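Long-range contacts in sesquisabinene B synthase 2 (Santalum album, PDB 6A2C), which probably converts farnesyl diphosphate into the sesquiterpene sesquisabinene B, with magnesium or manganese ions holding the diphosphate: residues E408-A413 and L455-N460; H402-E407 and D473-I478. All coordinates share one frame; numbering follows the deposited sequence.

Contact 1. Residues E408-A413 and L455-N460; sequences EYLDNA and LCRIIN. With MG (magnesium ion), chain F; FPP (farnesyl diphosphate), chain C.
R457 reaches from segment 455-460 of helix 447-462 across A413 to the diphosphate, and each part of its long chain meets something different. CB points toward the other helix and lies 3.6 Å from A413 O. CG is anti to the backbone N (chi1 163°), and further bends at chi2 and chi3 swing NE to A413 O. CG touches both A413 CB and L410 CD2, and R457 CD lies 3.5 Å from Y409 OH. R457 NE gives an almost straight hydrogen bond of 2.9 Å to A413 O, which lies in the guanidinium plane, while the donor stands above the plane of that carbonyl. With NE fixed, the two end nitrogens face farnesyl diphosphate. R457 NH1 binds FPP O3B at 3.0 Å. R457 NH2 binds FPP O2B at 2.8 Å. Arginine suits the place because one flat cation serves a carbonyl and two phosphate oxygens together. Alanine at 413 is small enough to lie against both this chain and one face of the Y409 ring. One turn on, N460 OD1 coordinates magnesium at 2.4 Å, with FPP O1A, FPP O3B and three waters completing six ligands. D461, the next residue, is hydrogen-bonded to Y409 OH and forms a salt bridge with R457 NH1. L410 CD2 packs on I458 CG1 at 3.8 Å. The two segments' axes cross at 114°; helix 489-510 packs against I458, and helix 477-485 touches Y409, L410 and I458.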
loop_
_atom_site.group_PDB
_atom_site.type_symbol
_atom_site.label_atom_id
_atom_site.label_comp_id
_atom_site.label_asym_id
_atom_site.label_seq_id
_atom_site.Cartn_x
_atom_site.Cartn_y
_atom_site.Cartn_z
ATOM N N GLU A 408 -20.891 28.409 -21.578
ATOM C CA GLU A 408 -21.297 28.084 -20.194
ATOM C C GLU A 408 -20.925 26.625 -19.882
ATOM O O GLU A 408 -20.421 26.364 -18.778
ATOM C CB GLU A 408 -22.780 28.333 -19.941
ATOM C CG GLU A 408 -23.209 28.106 -18.497
ATOM C CD GLU A 408 -24.702 28.307 -18.188
ATOM O OE1 GLU A 408 -25.535 28.107 -19.098
ATOM O OE2 GLU A 408 -25.036 28.595 -17.002
ATOM N N TYR A 409 -21.199 25.709 -20.797
ATOM C CA TYR A 409 -20.897 24.276 -20.602
ATOM C C TYR A 409 -19.392 24.096 -20.359
ATOM O O TYR A 409 -19.004 23.507 -19.355
ATOM C CB TYR A 409 -21.355 23.488 -21.821
ATOM C CG TYR A 409 -20.822 22.089 -21.825
ATOM C CD1 TYR A 409 -21.314 21.160 -20.936
ATOM C CD2 TYR A 409 -19.783 21.726 -22.665
ATOM C CE1 TYR A 409 -20.835 19.867 -20.914
ATOM C CE2 TYR A 409 -19.326 20.427 -22.696
ATOM C CZ TYR A 409 -19.834 19.506 -21.795
ATOM O OH TYR A 409 -19.355 18.233 -21.790
ATOM N N LEU A 410 -18.553 24.649 -21.232
ATOM C CA LEU A 410 -17.095 24.368 -21.212
ATOM C C LEU A 410 -16.460 24.982 -19.963
ATOM O O LEU A 410 -15.551 24.364 -19.383
ATOM C CB LEU A 410 -16.422 24.903 -22.478
ATOM C CG LEU A 410 -16.602 24.052 -23.728
ATOM C CD1 LEU A 410 -15.855 24.693 -24.883
ATOM C CD2 LEU A 410 -16.127 22.617 -23.516
ATOM N N ASP A 411 -16.922 26.145 -19.513
ATOM C CA ASP A 411 -16.389 26.750 -18.261
ATOM C C ASP A 411 -16.480 25.755 -17.093
ATOM O O ASP A 411 -15.556 25.715 -16.303
ATOM C CB ASP A 411 -17.067 28.076 -17.930
ATOM C CG ASP A 411 -16.180 28.972 -17.088
ATOM O OD1 ASP A 411 -14.986 29.065 -17.413
ATOM O OD2 ASP A 411 -16.687 29.549 -16.108
ATOM N N ASN A 412 -17.564 24.990 -17.024
ATOM C CA ASN A 412 -17.752 23.985 -15.951
ATOM C C ASN A 412 -17.110 22.644 -16.356
ATOM O O ASN A 412 -16.569 21.941 -15.477
ATOM C CB ASN A 412 -19.227 23.772 -15.701
ATOM C CG ASN A 412 -19.524 22.923 -14.510
ATOM O OD1 ASN A 412 -19.244 23.324 -13.387
ATOM N ND2 ASN A 412 -20.155 21.787 -14.750
ATOM N N ALA A 413 -17.246 22.262 -17.617
ATOM C CA ALA A 413 -16.855 20.908 -18.072
ATOM C C ALA A 413 -15.326 20.749 -18.145
ATOM O O ALA A 413 -14.830 19.587 -18.143
ATOM C CB ALA A 413 -17.550 20.601 -19.354
ATOM N N LEU A 455 -9.048 21.218 -23.734
ATOM C CA LEU A 455 -8.734 20.230 -24.809
ATOM C C LEU A 455 -9.171 18.835 -24.348
ATOM O O LEU A 455 -9.910 18.138 -25.103
ATOM C CB LEU A 455 -7.240 20.291 -25.106
ATOM C CG LEU A 455 -6.843 21.323 -26.152
ATOM C CD1 LEU A 455 -5.363 21.604 -26.105
ATOM C CD2 LEU A 455 -7.260 20.865 -27.531
ATOM N N CYS A 456 -8.803 18.438 -23.125
ATOM C CA CYS A 456 -9.147 17.089 -22.622
ATOM C C CYS A 456 -10.671 16.872 -22.647
ATOM O O CYS A 456 -11.142 15.767 -23.041
ATOM C CB CYS A 456 -8.565 16.882 -21.229
ATOM S SG CYS A 456 -6.762 16.750 -21.243
ATOM N N ARG A 457 -11.446 17.897 -22.234
ATOM C CA ARG A 457 -12.923 17.834 -22.211
ATOM C C ARG A 457 -13.438 17.716 -23.639
ATOM O O ARG A 457 -14.260 16.828 -23.890
ATOM C CB ARG A 457 -13.513 19.054 -21.490
ATOM C CG ARG A 457 -14.987 19.303 -21.754
ATOM C CD ARG A 457 -15.841 18.104 -21.504
ATOM N NE ARG A 457 -15.867 17.681 -20.117
ATOM C CZ ARG A 457 -16.349 16.529 -19.671
ATOM N NH1 ARG A 457 -16.814 15.625 -20.511
ATOM N NH2 ARG A 457 -16.364 16.283 -18.366
ATOM N N ILE A 458 -13.002 18.579 -24.540
ATOM C CA ILE A 458 -13.601 18.610 -25.900
ATOM C C ILE A 458 -13.232 17.305 -26.616
ATOM O O ILE A 458 -14.074 16.742 -27.364
ATOM C CB ILE A 458 -13.102 19.831 -26.655
ATOM C CG1 ILE A 458 -13.881 21.082 -26.234
ATOM C CG2 ILE A 458 -13.176 19.576 -28.137
ATOM C CD1 ILE A 458 -13.353 22.316 -26.941
ATOM N N ILE A 459 -12.017 16.831 -26.389
ATOM C CA ILE A 459 -11.557 15.570 -27.037
ATOM C C ILE A 459 -12.412 14.415 -26.519
ATOM O O ILE A 459 -12.852 13.607 -27.363
ATOM C CB ILE A 459 -10.050 15.353 -26.829
ATOM C CG1 ILE A 459 -9.208 16.384 -27.578
ATOM C CG2 ILE A 459 -9.669 13.939 -27.242
ATOM C CD1 ILE A 459 -7.782 16.527 -27.050
ATOM N N ASN A 460 -12.653 14.331 -25.208
ATOM C CA ASN A 460 -13.554 13.330 -24.593
ATOM C C ASN A 460 -14.938 13.444 -25.258
ATOM O O ASN A 460 -15.468 12.407 -25.706
ATOM C CB ASN A 460 -13.622 13.439 -23.070
ATOM C CG ASN A 460 -14.530 12.429 -22.392
ATOM O OD1 ASN A 460 -15.716 12.683 -22.215
ATOM N ND2 ASN A 460 -13.951 11.387 -21.822
HETATM MG MG MG F . -17.545 11.629 -21.163
HETATM C C1 FPP C . -14.391 8.915 -17.823
HETATM O O1 FPP C . -15.452 8.887 -18.788
HETATM C C2 FPP C . -13.290 9.897 -18.097
HETATM C C3 FPP C . -12.936 10.826 -17.212
HETATM C C4 FPP C . -13.613 10.962 -15.877
HETATM C C5 FPP C . -11.888 11.862 -17.515
HETATM C C6 FPP C . -10.713 11.898 -16.563
HETATM C C7 FPP C . -9.659 10.888 -16.894
HETATM C C8 FPP C . -9.506 9.684 -16.365
HETATM C C10 FPP C . -10.438 9.089 -15.369
HETATM C C9 FPP C . -8.328 8.833 -16.702
HETATM C C11 FPP C . -7.244 9.031 -15.693
HETATM C C12 FPP C . -6.169 9.971 -16.138
HETATM C C13 FPP C . -4.939 10.103 -15.649
HETATM C C14 FPP C . -3.983 11.160 -16.116
HETATM C C15 FPP C . -4.380 9.203 -14.586
HETATM P PA FPP C . -16.696 9.943 -18.881
HETATM O O1A FPP C . -16.565 10.235 -20.355
HETATM O O2A FPP C . -18.088 9.651 -18.227
HETATM O O3A FPP C . -16.328 11.381 -18.189
HETATM P PB FPP C . -17.552 12.563 -18.157
HETATM O O1B FPP C . -18.791 11.984 -17.457
HETATM O O2B FPP C . -16.981 13.741 -17.392
HETATM O O3B FPP C . -17.822 12.921 -19.589
HETATM O O HOH W 1 -18.102 13.103 -22.649
HETATM O O HOH W 2 -19.504 10.835 -20.747
HETATM O O HOH W 3 -17.165 10.676 -23.104
#

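Contact 2. Residues H402-E407 and D473-I478; sequences HKPTLE and DNLKSI. With FPP (farnesyl diphosphate), chain C.
P404 and L475 meet where the two loops run side by side: L475 CD2 touches P404 CD at 3.7 Å, the side chains crossing at about a right angle. Farther along, L406 CD1 comes within 3.6 Å of S477 O; its CG is anti to the backbone N (chi1 -180°), which lets the branched end lean toward the start of helix 477-485. Toward the outer end, the extended chain of K403 crosses the side chain of N474 obliquely, its methylenes beside ND2. K403 CE and N474 ND2 are modelled closer than normal packing allows, so their exact placement is doubtful. Between the loops, water 4 donates to P404 O at 2.9 Å and to N474 O at 3.3 Å, joining two backbones that have no direct bond.

Behind this shell, D473 OD1 accepts from L475 N at 2.8 Å, an Asx turn that sets the bend before L475. N474 OD1 is paired with N483 ND2, and S477 OG with D461. With an alanine here in place of N474, N483 ND2 would probably lose its side-chain acceptor. T405 OG1 caps the start of helix 406-416 through the backbone N of E408, and E408 also holds H402.

K476 turns away from all this, and its NZ reaches FPP O3B at 3.0 Å. The loops thus meet through apolar carbons and one bridging water, whereas the charge of K476 is spent on the diphosphate, where it probably offsets negative charge.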
loop_
_atom_site.group_PDB
_atom_site.type_symbol
_atom_site.label_atom_id
_atom_site.label_comp_id
_atom_site.label_asym_id
_atom_site.label_seq_id
_atom_site.Cartn_x
_atom_site.Cartn_y
_atom_site.Cartn_z
ATOM N N HIS A 402 -31.959 22.580 -18.300
ATOM C CA HIS A 402 -31.131 23.720 -18.795
ATOM C C HIS A 402 -30.319 23.276 -20.018
ATOM O O HIS A 402 -29.796 22.150 -20.033
ATOM C CB HIS A 402 -30.224 24.279 -17.686
ATOM C CG HIS A 402 -29.458 25.504 -18.068
ATOM N ND1 HIS A 402 -30.073 26.652 -18.525
ATOM C CD2 HIS A 402 -28.134 25.781 -18.023
ATOM C CE1 HIS A 402 -29.156 27.575 -18.767
ATOM N NE2 HIS A 402 -27.955 27.073 -18.453
ATOM N N LYS A 403 -30.274 24.117 -21.042
ATOM C CA LYS A 403 -29.465 23.893 -22.259
ATOM C C LYS A 403 -28.427 25.001 -22.256
ATOM O O LYS A 403 -28.689 26.124 -22.676
ATOM C CB LYS A 403 -30.361 23.855 -23.496
ATOM C CG LYS A 403 -31.583 22.960 -23.352
ATOM C CD LYS A 403 -32.397 22.829 -24.628
ATOM C CE LYS A 403 -33.360 21.656 -24.606
ATOM N NZ LYS A 403 -34.169 21.584 -25.850
ATOM N N PRO A 404 -27.248 24.751 -21.650
ATOM C CA PRO A 404 -26.204 25.766 -21.588
ATOM C C PRO A 404 -25.670 26.057 -22.994
ATOM O O PRO A 404 -25.712 25.175 -23.854
ATOM C CB PRO A 404 -25.138 25.125 -20.681
ATOM C CG PRO A 404 -25.344 23.644 -20.874
ATOM C CD PRO A 404 -26.848 23.484 -21.019
ATOM N N THR A 405 -25.133 27.263 -23.179
ATOM C CA THR A 405 -24.311 27.609 -24.356
ATOM C C THR A 405 -23.063 26.739 -24.317
ATOM O O THR A 405 -22.739 26.223 -23.221
ATOM C CB THR A 405 -23.909 29.086 -24.343
ATOM O OG1 THR A 405 -23.177 29.317 -23.142
ATOM C CG2 THR A 405 -25.104 30.013 -24.421
ATOM N N LEU A 406 -22.366 26.622 -25.432
ATOM C CA LEU A 406 -21.061 25.928 -25.427
ATOM C C LEU A 406 -20.139 26.608 -24.419
ATOM O O LEU A 406 -19.486 25.896 -23.681
ATOM C CB LEU A 406 -20.450 25.921 -26.816
ATOM C CG LEU A 406 -19.104 25.220 -26.883
ATOM C CD1 LEU A 406 -19.239 23.770 -26.458
ATOM C CD2 LEU A 406 -18.513 25.333 -28.271
ATOM N N GLU A 407 -20.142 27.938 -24.348
ATOM C CA GLU A 407 -19.244 28.701 -23.443
ATOM C C GLU A 407 -19.614 28.415 -21.974
ATOM O O GLU A 407 -18.696 28.125 -21.234
ATOM C CB GLU A 407 -19.186 30.195 -23.807
ATOM C CG GLU A 407 -17.755 30.658 -24.118
ATOM C CD GLU A 407 -17.204 30.374 -25.519
ATOM O OE1 GLU A 407 -18.005 29.917 -26.388
ATOM O OE2 GLU A 407 -15.969 30.653 -25.766
ATOM N N ASP A 473 -28.005 14.065 -26.013
ATOM C CA ASP A 473 -27.471 14.515 -24.697
ATOM C C ASP A 473 -27.144 16.008 -24.821
ATOM O O ASP A 473 -26.177 16.340 -25.540
ATOM C CB ASP A 473 -26.250 13.703 -24.250
ATOM C CG ASP A 473 -25.865 13.952 -22.801
ATOM O OD1 ASP A 473 -25.833 15.146 -22.379
ATOM O OD2 ASP A 473 -25.598 12.953 -22.104
ATOM N N ASN A 474 -27.965 16.867 -24.206
ATOM C CA ASN A 474 -27.818 18.346 -24.265
ATOM C C ASN A 474 -26.540 18.760 -23.539
ATOM O O ASN A 474 -26.143 19.927 -23.708
ATOM C CB ASN A 474 -29.000 19.095 -23.644
ATOM C CG ASN A 474 -30.127 19.348 -24.623
ATOM O OD1 ASN A 474 -29.900 19.436 -25.831
ATOM N ND2 ASN A 474 -31.342 19.475 -24.112
ATOM N N LEU A 475 -25.964 17.880 -22.711
ATOM C CA LEU A 475 -24.854 18.277 -21.814
ATOM C C LEU A 475 -23.526 17.723 -22.322
ATOM O O LEU A 475 -22.734 17.292 -21.473
ATOM C CB LEU A 475 -25.149 17.780 -20.399
ATOM C CG LEU A 475 -26.317 18.452 -19.687
ATOM C CD1 LEU A 475 -26.037 18.521 -18.190
ATOM C CD2 LEU A 475 -26.587 19.840 -20.252
ATOM N N LYS A 476 -23.270 17.881 -23.628
ATOM C CA LYS A 476 -21.944 17.575 -24.215
ATOM C C LYS A 476 -21.631 18.707 -25.213
ATOM O O LYS A 476 -22.585 19.388 -25.596
ATOM C CB LYS A 476 -21.816 16.140 -24.745
ATOM C CG LYS A 476 -22.003 15.007 -23.745
ATOM C CD LYS A 476 -20.941 14.925 -22.669
ATOM C CE LYS A 476 -21.364 14.060 -21.500
ATOM N NZ LYS A 476 -20.455 14.189 -20.337
ATOM N N SER A 477 -20.381 18.864 -25.651
ATOM C CA SER A 477 -19.896 20.000 -26.483
ATOM C C SER A 477 -20.726 20.109 -27.772
ATOM O O SER A 477 -21.202 21.190 -28.046
ATOM C CB SER A 477 -18.425 19.875 -26.813
ATOM O OG SER A 477 -17.644 19.943 -25.629
ATOM N N ILE A 478 -20.833 19.036 -28.565
ATOM C CA ILE A 478 -21.418 19.146 -29.931
ATOM C C ILE A 478 -22.865 19.630 -29.782
ATOM O O ILE A 478 -23.230 20.600 -30.450
ATOM C CB ILE A 478 -21.317 17.822 -30.708
ATOM C CG1 ILE A 478 -19.866 17.459 -31.030
ATOM C CG2 ILE A 478 -22.148 17.899 -31.975
ATOM C CD1 ILE A 478 -19.663 16.029 -31.467
HETATM C C1 FPP C . -14.391 8.915 -17.823
HETATM O O1 FPP C . -15.452 8.887 -18.788
HETATM C C2 FPP C . -13.290 9.897 -18.097
HETATM C C3 FPP C . -12.936 10.826 -17.212
HETATM C C4 FPP C . -13.613 10.962 -15.877
HETATM C C5 FPP C . -11.888 11.862 -17.515
HETATM C C6 FPP C . -10.713 11.898 -16.563
HETATM C C7 FPP C . -9.659 10.888 -16.894
HETATM C C8 FPP C . -9.506 9.684 -16.365
HETATM C C10 FPP C . -10.438 9.089 -15.369
HETATM C C9 FPP C . -8.328 8.833 -16.702
HETATM C C11 FPP C . -7.244 9.031 -15.693
HETATM C C12 FPP C . -6.169 9.971 -16.138
HETATM C C13 FPP C . -4.939 10.103 -15.649
HETATM C C14 FPP C . -3.983 11.160 -16.116
HETATM C C15 FPP C . -4.380 9.203 -14.586
HETATM P PA FPP C . -16.696 9.943 -18.881
HETATM O O1A FPP C . -16.565 10.235 -20.355
HETATM O O2A FPP C . -18.088 9.651 -18.227
HETATM O O3A FPP C . -16.328 11.381 -18.189
HETATM P PB FPP C . -17.552 12.563 -18.157
HETATM O O1B FPP C . -18.791 11.984 -17.457
HETATM O O2B FPP C . -16.981 13.741 -17.392
HETATM O O3B FPP C . -17.822 12.921 -19.589
HETATM O O HOH W 4 -27.285 22.885 -24.601
#

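The two contacts lie about 10 Å apart, centre to centre, in the all-helical metal-binding domain. Along the chain the order is 402-407, 408-413, 455-460 and 473-478, so contact 1 lies between the two segments of contact 2 in sequence. Helix 406-416 serves both, starting in contact 2 and running on into contact 1; helices 447-462 and 477-485, which follow each other, supply the other sides. The Y409 ring packs against L475 and S477. R457 from one contact and K476 from the other converge on the same diphosphate, consistent with one basic patch, a helix residue and a loop lysine, gathered round the substrate's leaving group.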